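Local structure of AAR187Cp (3ZIL) at residues L278-V289 and F321-Y332. The protein is a Wapl-family regulator of cohesin that probably acts in controlling the establishment of sister-chromatid cohesion, represented here by its helical Wap1 domain. Sequence-based numbering, arbitrary orientation.
Sequences LILQLGLLLNIV and FVLQLFLLVYAY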
ATOM      1  N   LEU A 278      -0.952 -14.625  -9.474  1.00 20.19           N
ATOM      2  CA  LEU A 278       0.113 -15.072 -10.301  1.00 20.74           C
ATOM      3  C   LEU A 278       0.576 -13.921 -11.161  1.00 18.13           C
ATOM      4  O   LEU A 278       1.786 -13.787 -11.403  1.00 16.37           O
ATOM      5  CB  LEU A 278      -0.343 -16.202 -11.237  1.00 24.05           C
ATOM      6  CG  LEU A 278      -0.469 -17.576 -10.633  1.00 28.09           C
ATOM      7  CD1 LEU A 278      -1.118 -18.411 -11.736  1.00 29.78           C
ATOM      8  CD2 LEU A 278       0.895 -18.179 -10.272  1.00 29.00           C
ATOM      9  N   ILE A 279      -0.375 -13.113 -11.675  1.00 16.83           N
ATOM     10  CA  ILE A 279       0.056 -11.984 -12.528  1.00 15.23           C
ATOM     11  C   ILE A 279       0.964 -11.043 -11.718  1.00 15.17           C
ATOM     12  O   ILE A 279       1.999 -10.560 -12.189  1.00 16.45           O
ATOM     13  CB  ILE A 279      -1.156 -11.200 -13.090  1.00 15.45           C
ATOM     14  CG1 ILE A 279      -1.893 -12.028 -14.218  1.00 17.36           C
ATOM     15  CG2 ILE A 279      -0.690  -9.815 -13.611  1.00 13.53           C
ATOM     16  CD1 ILE A 279      -3.278 -11.463 -14.614  1.00 16.35           C
ATOM     17  N   LEU A 280       0.567 -10.721 -10.484  1.00 14.99           N
ATOM     18  CA  LEU A 280       1.393  -9.806  -9.698  1.00 15.14           C
ATOM     19  C   LEU A 280       2.800 -10.441  -9.296  1.00 16.59           C
ATOM     20  O   LEU A 280       3.853  -9.752  -9.383  1.00 16.92           O
ATOM     21  CB  LEU A 280       0.616  -9.333  -8.414  1.00 16.61           C
ATOM     22  CG  LEU A 280      -0.595  -8.460  -8.668  1.00 20.17           C
ATOM     23  CD1 LEU A 280      -1.418  -8.359  -7.375  1.00 18.83           C
ATOM     24  CD2 LEU A 280      -0.129  -7.061  -9.103  1.00 18.00           C
ATOM     25  N   GLN A 281       2.828 -11.726  -8.867  1.00 15.68           N
ATOM     26  CA  GLN A 281       4.119 -12.356  -8.656  1.00 18.11           C
ATOM     27  C   GLN A 281       4.996 -12.409  -9.922  1.00 17.20           C
ATOM     28  O   GLN A 281       6.204 -12.180  -9.847  1.00 15.22           O
ATOM     29  CB  GLN A 281       3.951 -13.786  -8.108  1.00 21.30           C
ATOM     30  CG  GLN A 281       3.117 -13.833  -6.827  1.00 25.97           C
ATOM     31  CD  GLN A 281       2.993 -15.247  -6.184  1.00 29.12           C
ATOM     32  OE1 GLN A 281       3.036 -16.265  -6.851  1.00 26.85           O
ATOM     33  NE2 GLN A 281       2.865 -15.272  -4.872  1.00 29.54           N
ATOM     34  N   LEU A 282       4.393 -12.697 -11.090  1.00 18.25           N
ATOM     35  CA  LEU A 282       5.188 -12.686 -12.340  1.00 19.21           C
ATOM     36  C   LEU A 282       5.639 -11.249 -12.703  1.00 19.23           C
ATOM     37  O   LEU A 282       6.740 -11.053 -13.126  1.00 21.11           O
ATOM     38  CB  LEU A 282       4.392 -13.302 -13.508  1.00 17.67           C
ATOM     39  CG  LEU A 282       4.250 -14.828 -13.380  1.00 18.87           C
ATOM     40  CD1 LEU A 282       3.037 -15.405 -14.132  1.00 20.60           C
ATOM     41  CD2 LEU A 282       5.535 -15.580 -13.804  1.00 18.01           C
ATOM     42  N   GLY A 283       4.766 -10.274 -12.525  1.00 18.37           N
ATOM     43  CA  GLY A 283       5.119  -8.878 -12.753  1.00 17.84           C
ATOM     44  C   GLY A 283       6.287  -8.554 -11.831  1.00 20.64           C
ATOM     45  O   GLY A 283       7.244  -7.889 -12.249  1.00 20.77           O
ATOM     46  N   LEU A 284       6.261  -9.056 -10.593  1.00 18.27           N
ATOM     47  CA  LEU A 284       7.401  -8.727  -9.700  1.00 18.57           C
ATOM     48  C   LEU A 284       8.692  -9.463 -10.155  1.00 18.71           C
ATOM     49  O   LEU A 284       9.753  -8.849 -10.249  1.00 15.98           O
ATOM     50  CB  LEU A 284       7.051  -8.953  -8.229  1.00 17.38           C
ATOM     51  CG  LEU A 284       8.215  -8.801  -7.271  1.00 19.22           C
ATOM     52  CD1 LEU A 284       8.755  -7.372  -7.345  1.00 17.01           C
ATOM     53  CD2 LEU A 284       7.789  -9.144  -5.859  1.00 17.68           C
ATOM     54  N   LEU A 285       8.586 -10.785 -10.414  1.00 18.25           N
ATOM     55  CA  LEU A 285       9.660 -11.480 -11.111  1.00 19.05           C
ATOM     56  C   LEU A 285      10.246 -10.687 -12.315  1.00 18.72           C
ATOM     57  O   LEU A 285      11.489 -10.542 -12.422  1.00 20.05           O
ATOM     58  CB  LEU A 285       9.252 -12.872 -11.545  1.00 18.15           C
ATOM     59  CG  LEU A 285       9.203 -13.807 -10.307  1.00 17.85           C
ATOM     60  CD1 LEU A 285       8.432 -15.081 -10.597  1.00 21.84           C
ATOM     61  CD2 LEU A 285      10.640 -14.083  -9.878  1.00 18.30           C
ATOM     62  N   LEU A 286       9.376 -10.253 -13.207  1.00 18.47           N
ATOM     63  CA  LEU A 286       9.777  -9.543 -14.430  1.00 20.14           C
ATOM     64  C   LEU A 286      10.618  -8.293 -14.127  1.00 21.06           C
ATOM     65  O   LEU A 286      11.665  -8.062 -14.768  1.00 23.44           O
ATOM     66  CB  LEU A 286       8.539  -9.195 -15.293  1.00 18.34           C
ATOM     67  CG  LEU A 286       8.871  -8.502 -16.659  1.00 17.82           C
ATOM     68  CD1 LEU A 286       9.597  -9.469 -17.584  1.00 18.03           C
ATOM     69  CD2 LEU A 286       7.585  -8.008 -17.361  1.00 18.51           C
ATOM     70  N   ASN A 287      10.145  -7.515 -13.144  1.00 18.06           N
ATOM     71  CA  ASN A 287      10.839  -6.353 -12.671  1.00 19.25           C
ATOM     72  C   ASN A 287      12.258  -6.734 -12.237  1.00 18.99           C
ATOM     73  O   ASN A 287      13.215  -6.056 -12.560  1.00 23.60           O
ATOM     74  CB  ASN A 287      10.065  -5.637 -11.548  1.00 16.76           C
ATOM     75  CG  ASN A 287       9.452  -4.307 -12.040  1.00 18.05           C
ATOM     76  OD1 ASN A 287       9.407  -4.052 -13.271  1.00 18.08           O
ATOM     77  ND2 ASN A 287       8.967  -3.474 -11.104  1.00 15.14           N
ATOM     78  N   ILE A 288      12.401  -7.866 -11.581  1.00 18.28           N
ATOM     79  CA  ILE A 288      13.740  -8.228 -11.029  1.00 19.13           C
ATOM     80  C   ILE A 288      14.554  -8.892 -12.144  1.00 24.11           C
ATOM     81  O   ILE A 288      15.728  -8.500 -12.382  1.00 24.63           O
ATOM     82  CB  ILE A 288      13.604  -9.213  -9.825  1.00 19.81           C
ATOM     83  CG1 ILE A 288      12.856  -8.548  -8.643  1.00 16.44           C
ATOM     84  CG2 ILE A 288      14.972  -9.741  -9.324  1.00 16.49           C
ATOM     85  CD1 ILE A 288      12.266  -9.543  -7.674  1.00 19.25           C
ATOM     86  N   VAL A 289      13.962  -9.897 -12.824  1.00 23.37           N
ATOM     87  CA  VAL A 289      14.789 -10.690 -13.721  1.00 23.78           C
ATOM     88  C   VAL A 289      15.204 -10.018 -15.031  1.00 27.07           C
ATOM     89  O   VAL A 289      16.239 -10.446 -15.585  1.00 24.57           O
ATOM     90  CB  VAL A 289      14.207 -12.056 -14.074  1.00 22.83           C
ATOM     91  CG1 VAL A 289      13.954 -12.843 -12.789  1.00 23.17           C
ATOM     92  CG2 VAL A 289      12.989 -11.900 -14.987  1.00 20.73           C
ATOM     93  N   PHE A 321      -3.147 -13.929 -20.861  1.00 29.37           N
ATOM     94  CA  PHE A 321      -2.128 -13.003 -20.389  1.00 28.53           C
ATOM     95  C   PHE A 321      -1.189 -13.698 -19.369  1.00 25.26           C
ATOM     96  O   PHE A 321       0.022 -13.622 -19.482  1.00 23.13           O
ATOM     97  CB  PHE A 321      -2.814 -11.810 -19.747  1.00 28.07           C
ATOM     98  CG  PHE A 321      -1.860 -10.751 -19.278  1.00 26.99           C
ATOM     99  CD1 PHE A 321      -1.196  -9.948 -20.199  1.00 27.75           C
ATOM    100  CD2 PHE A 321      -1.640 -10.551 -17.934  1.00 26.26           C
ATOM    101  CE1 PHE A 321      -0.341  -8.961 -19.786  1.00 26.04           C
ATOM    102  CE2 PHE A 321      -0.801  -9.531 -17.510  1.00 21.57           C
ATOM    103  CZ  PHE A 321      -0.154  -8.747 -18.434  1.00 22.84           C
ATOM    104  N   VAL A 322      -1.740 -14.430 -18.408  1.00 25.30           N
ATOM    105  CA  VAL A 322      -0.852 -15.061 -17.428  1.00 26.29           C
ATOM    106  C   VAL A 322       0.180 -16.017 -18.029  1.00 25.52           C
ATOM    107  O   VAL A 322       1.330 -15.983 -17.636  1.00 22.23           O
ATOM    108  CB  VAL A 322      -1.537 -15.761 -16.228  1.00 29.31           C
ATOM    109  CG1 VAL A 322      -0.672 -15.554 -15.021  1.00 29.03           C
ATOM    110  CG2 VAL A 322      -2.890 -15.200 -15.921  1.00 35.50           C
ATOM    111  N   LEU A 323      -0.248 -16.879 -18.970  1.00 24.28           N
ATOM    112  CA  LEU A 323       0.697 -17.734 -19.635  1.00 22.55           C
ATOM    113  C   LEU A 323       1.721 -16.956 -20.447  1.00 20.98           C
ATOM    114  O   LEU A 323       2.884 -17.325 -20.457  1.00 21.70           O
ATOM    115  CB  LEU A 323      -0.009 -18.785 -20.512  1.00 25.46           C
ATOM    116  CG  LEU A 323       0.979 -19.745 -21.179  1.00 29.90           C
ATOM    117  CD1 LEU A 323       2.012 -20.308 -20.209  1.00 27.89           C
ATOM    118  CD2 LEU A 323       0.221 -20.870 -21.871  1.00 35.00           C
ATOM    119  N   GLN A 324       1.302 -15.901 -21.129  1.00 20.08           N
ATOM    120  CA  GLN A 324       2.249 -15.057 -21.874  1.00 20.88           C
ATOM    121  C   GLN A 324       3.300 -14.431 -21.001  1.00 20.82           C
ATOM    122  O   GLN A 324       4.486 -14.388 -21.347  1.00 19.13           O
ATOM    123  CB  GLN A 324       1.468 -13.968 -22.599  1.00 21.03           C
ATOM    124  CG  GLN A 324       0.769 -14.601 -23.813  1.00 22.09           C
ATOM    125  CD  GLN A 324      -0.285 -13.688 -24.372  1.00 25.95           C
ATOM    126  OE1 GLN A 324      -0.958 -12.969 -23.612  1.00 22.92           O
ATOM    127  NE2 GLN A 324      -0.443 -13.689 -25.697  1.00 25.59           N
ATOM    128  N   LEU A 325       2.846 -13.957 -19.844  1.00 19.28           N
ATOM    129  CA  LEU A 325       3.728 -13.344 -18.885  1.00 19.50           C
ATOM    130  C   LEU A 325       4.690 -14.436 -18.349  1.00 21.38           C
ATOM    131  O   LEU A 325       5.898 -14.224 -18.195  1.00 18.34           O
ATOM    132  CB  LEU A 325       2.790 -12.770 -17.772  1.00 20.64           C
ATOM    133  CG  LEU A 325       3.431 -11.833 -16.740  1.00 24.84           C
ATOM    134  CD1 LEU A 325       4.403 -10.828 -17.389  1.00 24.48           C
ATOM    135  CD2 LEU A 325       2.331 -11.172 -15.885  1.00 22.30           C
ATOM    136  N   PHE A 326       4.165 -15.630 -18.090  1.00 21.64           N
ATOM    137  CA  PHE A 326       5.028 -16.687 -17.590  1.00 22.72           C
ATOM    138  C   PHE A 326       6.156 -16.969 -18.570  1.00 25.20           C
ATOM    139  O   PHE A 326       7.293 -17.210 -18.170  1.00 23.75           O
ATOM    140  CB  PHE A 326       4.211 -17.965 -17.322  1.00 23.22           C
ATOM    141  CG  PHE A 326       5.045 -19.125 -16.880  1.00 26.16           C
ATOM    142  CD1 PHE A 326       5.303 -19.322 -15.560  1.00 31.01           C
ATOM    143  CD2 PHE A 326       5.601 -19.998 -17.806  1.00 27.52           C
ATOM    144  CE1 PHE A 326       6.105 -20.377 -15.136  1.00 33.94           C
ATOM    145  CE2 PHE A 326       6.441 -21.025 -17.405  1.00 30.60           C
ATOM    146  CZ  PHE A 326       6.673 -21.234 -16.063  1.00 34.94           C
ATOM    147  N   LEU A 327       5.822 -16.989 -19.866  1.00 27.42           N
ATOM    148  CA  LEU A 327       6.801 -17.353 -20.897  1.00 25.78           C
ATOM    149  C   LEU A 327       7.879 -16.270 -21.031  1.00 24.74           C
ATOM    150  O   LEU A 327       9.037 -16.558 -21.293  1.00 23.38           O
ATOM    151  CB  LEU A 327       6.085 -17.493 -22.239  1.00 24.40           C
ATOM    152  CG  LEU A 327       5.169 -18.718 -22.359  1.00 30.58           C
ATOM    153  CD1 LEU A 327       4.474 -18.806 -23.732  1.00 32.18           C
ATOM    154  CD2 LEU A 327       5.894 -20.010 -22.082  1.00 27.87           C
ATOM    155  N   LEU A 328       7.454 -15.008 -20.929  1.00 22.86           N
ATOM    156  CA  LEU A 328       8.392 -13.904 -20.953  1.00 22.29           C
ATOM    157  C   LEU A 328       9.364 -14.039 -19.771  1.00 21.91           C
ATOM    158  O   LEU A 328      10.582 -13.869 -19.949  1.00 19.92           O
ATOM    159  CB  LEU A 328       7.640 -12.553 -20.926  1.00 23.05           C
ATOM    160  CG  LEU A 328       8.470 -11.282 -20.761  1.00 24.18           C
ATOM    161  CD1 LEU A 328       9.560 -11.179 -21.798  1.00 22.29           C
ATOM    162  CD2 LEU A 328       7.565 -10.049 -20.798  1.00 26.12           C
ATOM    163  N   VAL A 329       8.830 -14.305 -18.580  1.00 21.52           N
ATOM    164  CA  VAL A 329       9.690 -14.347 -17.412  1.00 23.53           C
ATOM    165  C   VAL A 329      10.642 -15.559 -17.599  1.00 25.65           C
ATOM    166  O   VAL A 329      11.857 -15.443 -17.392  1.00 24.35           O
ATOM    167  CB  VAL A 329       8.889 -14.434 -16.087  1.00 23.32           C
ATOM    168  CG1 VAL A 329       9.787 -14.929 -14.945  1.00 20.41           C
ATOM    169  CG2 VAL A 329       8.175 -13.089 -15.763  1.00 19.85           C
ATOM    170  N   TYR A 330      10.084 -16.683 -18.047  1.00 26.14           N
ATOM    171  CA  TYR A 330      10.882 -17.863 -18.413  1.00 25.84           C
ATOM    172  C   TYR A 330      12.040 -17.582 -19.436  1.00 22.74           C
ATOM    173  O   TYR A 330      13.162 -18.009 -19.236  1.00 23.92           O
ATOM    174  CB  TYR A 330       9.983 -18.993 -18.929  1.00 26.73           C
ATOM    175  CG  TYR A 330      10.840 -20.183 -19.304  1.00 32.34           C
ATOM    176  CD1 TYR A 330      11.607 -20.859 -18.337  1.00 31.54           C
ATOM    177  CD2 TYR A 330      10.931 -20.599 -20.628  1.00 37.09           C
ATOM    178  CE1 TYR A 330      12.428 -21.913 -18.701  1.00 37.78           C
ATOM    179  CE2 TYR A 330      11.739 -21.658 -20.989  1.00 36.79           C
ATOM    180  CZ  TYR A 330      12.482 -22.298 -20.023  1.00 36.35           C
ATOM    181  OH  TYR A 330      13.276 -23.347 -20.409  1.00 44.20           O
ATOM    182  N   ALA A 331      11.757 -16.868 -20.499  1.00 23.94           N
ATOM    183  CA  ALA A 331      12.767 -16.531 -21.522  1.00 23.93           C
ATOM    184  C   ALA A 331      13.940 -15.810 -20.852  1.00 26.53           C
ATOM    185  O   ALA A 331      15.108 -16.083 -21.187  1.00 26.23           O
ATOM    186  CB  ALA A 331      12.141 -15.655 -22.582  1.00 22.29           C
ATOM    187  N   TYR A 332      13.639 -14.916 -19.882  1.00 24.57           N
ATOM    188  CA  TYR A 332      14.708 -14.238 -19.107  1.00 22.25           C
ATOM    189  C   TYR A 332      15.507 -15.225 -18.266  1.00 23.09           C
ATOM    190  O   TYR A 332      16.763 -15.185 -18.219  1.00 25.09           O
ATOM    191  CB  TYR A 332      14.137 -13.072 -18.229  1.00 22.39           C
ATOM    192  CG  TYR A 332      13.997 -11.753 -19.014  1.00 22.11           C
ATOM    193  CD1 TYR A 332      15.094 -10.985 -19.266  1.00 22.87           C
ATOM    194  CD2 TYR A 332      12.769 -11.310 -19.503  1.00 23.96           C
ATOM    195  CE1 TYR A 332      15.026  -9.834 -20.000  1.00 23.51           C
ATOM    196  CE2 TYR A 332      12.677 -10.122 -20.188  1.00 26.09           C
ATOM    197  CZ  TYR A 332      13.825  -9.373 -20.424  1.00 23.06           C
ATOM    198  OH  TYR A 332      13.810  -8.195 -21.146  1.00 24.28           O
TER
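Leu282 reaches from helix 272-289 into a hole of helix 321-336 framed by Val322, Leu325, Phe326 and Val329. Its CB lies 3.7 Å from Leu325 CG, and its two methyls divide the floor: CD1 meets Val322 CG1, whereas CD2 comes over the backbone of Phe326 and touches Val329 CG2. Val329 is the main counterpart from the other helix. Its CG2 presses on the main chain, 3.6 Å from Leu282 O, and also meets Leu286 CB, while CG1 rests against Leu285 CB. One turn on, the CG of Leu286 stands trans to its own backbone N (chi1 -177°), which carries CD1 across to Leu328 CG at 3.8 Å and to the Tyr332 ring. Leu325 answers in the reverse direction, fitting among Ile279, Leu282, Gly283 and Leu286. At the start of the contact, Ile279 CG1 packs 3.7 Å from Val322 CG2, and its CD1 meets the edge of the Phe321 ring at CD2. Shortening Ile279 to an alanine is likely to leave a gap facing Val322 and to deprive the Phe321 ring edge of its aliphatic neighbour. At the far end, Val289 CG2 abuts Tyr332 CB at 3.6 Å, while the Tyr332 hydroxyl is hydrogen-bonded to Arg370 O. Helices 225-235 and 248-261 pack on other sides of the first helix, and helix 304-313 on the second. The axes of 278-289 and 321-332 approach to 9.6 Å and run in the same general direction, 26° apart. Apolar knobs-into-holes packing thus joins two helices of the all-helical Wap1 domain, consistent with the superhelical, repeat-like folds of its TPR clan.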